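PDB 6SXT: alpha-L-arabinofuranosidase B from Aspergillus kawachii, which hydrolyses terminal non-reducing alpha-L-arabinofuranosyl residues from arabinoxylan, arabinan and arabinogalactan in the degradation of plant hemicellulose. Local coordinates for residues Thr63-Asn67 / Thr68-Ile72; Lys466-Phe469 / Asn470-Ser474. All blocks are in the same frame, centred on the assembly; numbering follows the deposited sequence.

Contact 1: Thr63-Asn67 / Thr68-Ile72; sequences TFCAN and TTCLI. With NAG (2-acetamido-2-deoxy-beta-D-glucopyranose), chain D.
A disulfide closes this tight local loop, which carries the chain of the catalytic domain from the end of helix 58-64 into strand 70-75. Cys65 SG and Cys70 SG are bonded at 2.0 Å, with a chi3 of -101°. Each SG is anti to its own carbonyl carbon (chi1 -62° at Cys65, -84° at Cys70), beside the backbone N, and the two meet across the loop. Phe64 lies beside the bridge: Phe64 CD2 is 4.0 Å from Cys70 SG, which approaches the ring obliquely in a sulfur-aromatic contact, while Leu36 of strand 34-38 touches the Phe64 side chain. Between the cysteines the backbone reverses through a type II turn, Cys65 to Thr68, where Thr68 N donates to Cys65 O at 3.3 Å, coming in above the carbonyl plane. The methyl CG2 of Thr68 sits 3.5 Å from that same Cys65 O, within the loop. In the turn, Asn67 ND2 is joined to C1 of the N-acetylglucosamine by a 1.4 Å covalent bond. ND2 also hydrogen-bonds Leu428 O of the arabinose-binding domain, and the sugar reaches Ala427 O there. The arrangement is a disulfide-closed beta turn bearing an N-glycosylated Asn-Thr-Thr sequon.

Contact 2: Lys466-Phe469 / Asn470-Ser474; sequences KTSF and NNDVS
Phe469 lays one face of its ring against Val473, whose CG1 stands 3.7 Å from the ring centroid in a CH-pi contact. Val473 CG1 is displaced toward the rim, 3.5 Å from Phe469 CZ. CG of Phe469 is anti to the backbone N (chi1 -180°), which places the ring beside Val473, four residues on; Arg446 of strand 444-448 touches both side chains. Asn470 OD1 lies in the ring plane at the edge, 3.7 Å from Phe469 CD2; the ND2 of Asn470 has its main polar partner in Asn67 O of the catalytic domain. On the polar side Ser468 holds the N-cap position, but its hydroxyl makes no capping bond: Ser468 OG donates instead to the carboxylate of Asp472, 2.8 Å from OD1, which it meets from above the carboxylate plane. A water bridges Ser468 OG to Asn471 ND2. The backbone also links Ser468 and Asp472, Asp472 N giving a 2.9 Å hydrogen bond to Ser468 O, and a weak bond from Val473 N to Phe469 O follows. Asp472 OD1 is also hydrogen-bonded to Thr340 OG1, and OD2 forms a salt bridge with Arg446; with Ser468 OG, three residues hold the carboxylate. This is a single-turn helix, entered by a type II turn from Lys466 to Phe469, that presents the substrate-binding Asp472 next to His447 in the beta-trefoil arabinose-binding domain.

Contacts 1 and 2 belong to different domains, catalytic and arabinose-binding, yet meet at the junction between them, with centres about 14 Å apart. Asn67 O and Asn470 ND2 lie 2.7 Å apart, a probable hydrogen bond, and Thr69 CG2 packs 3.9 Å from Phe469 CE2. Both are partly buried local turns next to a helix, but contact 1 leaves one whereas contact 2 enters one. Their chemistry differs accordingly: 63-72 is held covalently and carries a glycan at the domain junction, while 466-474 relies on hydrogen bonds and a CH-pi contact, with the sugar-binding aspartate's salt bridge made to Arg446 outside it. Neither belongs to the catalytic pocket of Glu205 and Asp281.

Contact 1: Thr63-Asn67 / Thr68-Ile72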
loop_
_atom_site.group_PDB
_atom_site.type_symbol
_atom_site.label_atom_id
_atom_site.label_comp_id
_atom_site.label_asym_id
_atom_site.label_seq_id
_atom_site.Cartn_x
_atom_site.Cartn_y
_atom_site.Cartn_z
ATOM N N THR A 63 -19.331 -2.585 -6.380
ATOM C CA THR A 63 -20.186 -2.888 -7.541
ATOM C C THR A 63 -19.362 -2.891 -8.819
ATOM O O THR A 63 -19.452 -3.842 -9.655
ATOM C CB THR A 63 -21.314 -1.837 -7.589
ATOM O OG1 THR A 63 -22.077 -2.070 -6.403
ATOM C CG2 THR A 63 -22.185 -1.948 -8.809
ATOM N N PHE A 64 -18.545 -1.870 -9.019
ATOM C CA PHE A 64 -17.746 -1.728 -10.264
ATOM C C PHE A 64 -16.769 -2.890 -10.388
ATOM O O PHE A 64 -16.548 -3.380 -11.493
ATOM C CB PHE A 64 -17.009 -0.393 -10.249
ATOM C CG PHE A 64 -16.256 -0.134 -11.514
ATOM C CD1 PHE A 64 -16.948 0.124 -12.690
ATOM C CD2 PHE A 64 -14.869 -0.115 -11.543
ATOM C CE1 PHE A 64 -16.257 0.415 -13.856
ATOM C CE2 PHE A 64 -14.189 0.198 -12.708
ATOM C CZ PHE A 64 -14.889 0.502 -13.838
ATOM N N CYS A 65 -16.229 -3.350 -9.254
ATOM C CA CYS A 65 -15.104 -4.297 -9.206
ATOM C C CYS A 65 -15.599 -5.756 -9.063
ATOM O O CYS A 65 -14.755 -6.646 -8.922
ATOM C CB CYS A 65 -14.169 -3.853 -8.091
ATOM S SG CYS A 65 -13.491 -2.205 -8.449
ATOM N N ALA A 66 -16.905 -5.997 -9.049
ATOM C CA ALA A 66 -17.481 -7.339 -8.825
ATOM C C ALA A 66 -16.971 -8.300 -9.907
ATOM O O ALA A 66 -16.934 -7.958 -11.097
ATOM C CB ALA A 66 -18.974 -7.264 -8.833
ATOM N N ASN A 67 -16.541 -9.505 -9.511
ATOM C CA ASN A 67 -16.155 -10.552 -10.478
ATOM C C ASN A 67 -15.014 -10.089 -11.365
ATOM O O ASN A 67 -14.938 -10.519 -12.509
ATOM C CB ASN A 67 -17.330 -11.023 -11.342
ATOM C CG ASN A 67 -18.459 -11.434 -10.475
ATOM O OD1 ASN A 67 -19.392 -10.653 -10.284
ATOM N ND2 ASN A 67 -18.340 -12.638 -9.932
ATOM N N THR A 68 -14.126 -9.232 -10.855
ATOM C CA THR A 68 -12.920 -8.832 -11.573
ATOM C C THR A 68 -11.942 -8.269 -10.557
ATOM O O THR A 68 -12.130 -8.503 -9.345
ATOM C CB THR A 68 -13.268 -7.876 -12.729
ATOM O OG1 THR A 68 -12.136 -7.683 -13.564
ATOM C CG2 THR A 68 -13.825 -6.524 -12.294
ATOM N N THR A 69 -10.955 -7.574 -11.089
ATOM C CA THR A 69 -9.882 -6.934 -10.308
ATOM C C THR A 69 -9.909 -5.444 -10.604
ATOM O O THR A 69 -10.289 -5.055 -11.714
ATOM C CB THR A 69 -8.520 -7.546 -10.636
ATOM O OG1 THR A 69 -8.270 -7.372 -12.030
ATOM C CG2 THR A 69 -8.489 -8.987 -10.189
ATOM N N CYS A 70 -9.475 -4.652 -9.643
ATOM C CA CYS A 70 -9.453 -3.185 -9.833
ATOM C C CYS A 70 -8.117 -2.622 -9.397
ATOM O O CYS A 70 -7.517 -3.095 -8.411
ATOM C CB CYS A 70 -10.552 -2.518 -9.055
ATOM S SG CYS A 70 -12.135 -2.532 -9.941
ATOM N N LEU A 71 -7.722 -1.575 -10.105
ATOM C CA LEU A 71 -6.549 -0.749 -9.814
ATOM C C LEU A 71 -7.041 0.673 -9.563
ATOM O O LEU A 71 -8.032 1.099 -10.187
ATOM C CB LEU A 71 -5.634 -0.744 -11.021
ATOM C CG LEU A 71 -5.024 -2.095 -11.396
ATOM C CD1 LEU A 71 -4.206 -1.987 -12.672
ATOM C CD2 LEU A 71 -4.184 -2.662 -10.259
ATOM N N ILE A 72 -6.342 1.365 -8.679
ATOM C CA ILE A 72 -6.530 2.819 -8.483
ATOM C C ILE A 72 -5.638 3.534 -9.486
ATOM O O ILE A 72 -4.427 3.507 -9.362
ATOM C CB ILE A 72 -6.266 3.228 -7.034
ATOM C CG1 ILE A 72 -7.276 2.571 -6.112
ATOM C CG2 ILE A 72 -6.304 4.732 -6.895
ATOM C CD1 ILE A 72 -6.871 2.626 -4.635
HETATM C C1 NAG D . -19.363 -13.123 -9.054
HETATM C C2 NAG D . -20.111 -14.341 -9.581
HETATM C C3 NAG D . -21.200 -14.772 -8.581
HETATM C C4 NAG D . -20.618 -14.918 -7.165
HETATM C C5 NAG D . -19.680 -13.773 -6.795
HETATM C C6 NAG D . -18.888 -14.067 -5.496
HETATM C C7 NAG D . -20.014 -14.458 -12.038
HETATM C C8 NAG D . -20.632 -14.049 -13.330
HETATM N N2 NAG D . -20.651 -14.078 -10.918
HETATM O O3 NAG D . -21.848 -16.021 -8.991
HETATM O O4 NAG D . -21.662 -15.108 -6.204
HETATM O O5 NAG D . -18.714 -13.466 -7.816
HETATM O O6 NAG D . -18.141 -15.314 -5.640
HETATM O O7 NAG D . -18.976 -15.119 -12.002
#

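Contact 2: Lys466-Phe469 / Asn470-Ser474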
loop_
_atom_site.group_PDB
_atom_site.type_symbol
_atom_site.label_atom_id
_atom_site.label_comp_id
_atom_site.label_asym_id
_atom_site.label_seq_id
_atom_site.Cartn_x
_atom_site.Cartn_y
_atom_site.Cartn_z
ATOM N N LYS A 466 -4.636 -12.218 -19.213
ATOM C CA LYS A 466 -6.055 -11.995 -18.930
ATOM C C LYS A 466 -6.920 -13.160 -19.361
ATOM O O LYS A 466 -8.009 -13.324 -18.831
ATOM C CB LYS A 466 -6.523 -10.712 -19.626
ATOM C CG LYS A 466 -5.871 -9.467 -19.055
ATOM C CD LYS A 466 -6.680 -8.250 -19.459
ATOM C CE LYS A 466 -6.584 -7.130 -18.466
ATOM N NZ LYS A 466 -7.533 -6.076 -18.817
ATOM N N THR A 467 -6.451 -13.945 -20.324
ATOM C CA THR A 467 -7.230 -15.107 -20.797
ATOM C C THR A 467 -7.461 -16.078 -19.651
ATOM O O THR A 467 -6.464 -16.491 -19.054
ATOM C CB THR A 467 -6.507 -15.790 -21.954
ATOM O OG1 THR A 467 -6.366 -14.784 -22.941
ATOM C CG2 THR A 467 -7.286 -16.948 -22.525
ATOM N N SER A 468 -8.709 -16.332 -19.348
ATOM C CA SER A 468 -9.155 -17.332 -18.349
ATOM C C SER A 468 -8.733 -16.880 -16.939
ATOM O O SER A 468 -8.735 -17.701 -16.050
ATOM C CB SER A 468 -8.547 -18.721 -18.657
ATOM O OG SER A 468 -9.231 -19.736 -17.971
ATOM N N PHE A 469 -8.506 -15.581 -16.739
ATOM C CA PHE A 469 -7.974 -15.115 -15.431
ATOM C C PHE A 469 -8.979 -15.470 -14.346
ATOM O O PHE A 469 -8.606 -16.090 -13.327
ATOM C CB PHE A 469 -7.654 -13.611 -15.425
ATOM C CG PHE A 469 -7.115 -13.211 -14.085
ATOM C CD1 PHE A 469 -5.780 -13.349 -13.773
ATOM C CD2 PHE A 469 -7.985 -12.715 -13.127
ATOM C CE1 PHE A 469 -5.304 -12.950 -12.531
ATOM C CE2 PHE A 469 -7.497 -12.339 -11.874
ATOM C CZ PHE A 469 -6.163 -12.459 -11.584
ATOM N N ASN A 470 -10.223 -15.039 -14.467
ATOM C CA ASN A 470 -11.218 -15.225 -13.408
ATOM C C ASN A 470 -11.315 -16.725 -13.070
ATOM O O ASN A 470 -11.406 -17.076 -11.895
ATOM C CB ASN A 470 -12.585 -14.682 -13.780
ATOM C CG ASN A 470 -12.668 -13.163 -13.684
ATOM O OD1 ASN A 470 -11.661 -12.482 -13.512
ATOM N ND2 ASN A 470 -13.908 -12.701 -13.770
ATOM N N ASN A 471 -11.401 -17.594 -14.076
ATOM C CA ASN A 471 -11.521 -19.053 -13.783
ATOM C C ASN A 471 -10.233 -19.576 -13.133
ATOM O O ASN A 471 -10.343 -20.348 -12.125
ATOM C CB ASN A 471 -11.856 -19.806 -15.072
ATOM C CG ASN A 471 -13.285 -19.600 -15.497
ATOM O OD1 ASN A 471 -14.172 -19.348 -14.688
ATOM N ND2 ASN A 471 -13.524 -19.821 -16.787
ATOM N N ASP A 472 -9.083 -19.133 -13.605
ATOM C CA ASP A 472 -7.754 -19.662 -13.194
ATOM C C ASP A 472 -7.372 -19.177 -11.791
ATOM O O ASP A 472 -6.404 -19.724 -11.251
ATOM C CB ASP A 472 -6.650 -19.324 -14.173
ATOM C CG ASP A 472 -6.808 -19.902 -15.588
ATOM O OD1 ASP A 472 -7.789 -20.693 -15.809
ATOM O OD2 ASP A 472 -5.982 -19.500 -16.415
ATOM N N VAL A 473 -8.136 -18.235 -11.202
ATOM C CA VAL A 473 -7.894 -17.805 -9.800
ATOM C C VAL A 473 -9.033 -18.240 -8.889
ATOM O O VAL A 473 -9.059 -17.798 -7.728
ATOM C CB VAL A 473 -7.647 -16.282 -9.712
ATOM C CG1 VAL A 473 -6.513 -15.829 -10.591
ATOM C CG2 VAL A 473 -8.931 -15.474 -9.941
ATOM N N SER A 474 -9.925 -19.122 -9.322
ATOM C CA SER A 474 -11.065 -19.565 -8.524
ATOM C C SER A 474 -10.875 -21.049 -8.200
ATOM O O SER A 474 -10.692 -21.844 -9.166
ATOM C CB SER A 474 -12.363 -19.320 -9.242
ATOM O OG SER A 474 -12.550 -17.896 -9.461
HETATM O O HOH W 1 -11.606 -20.584 -18.910
#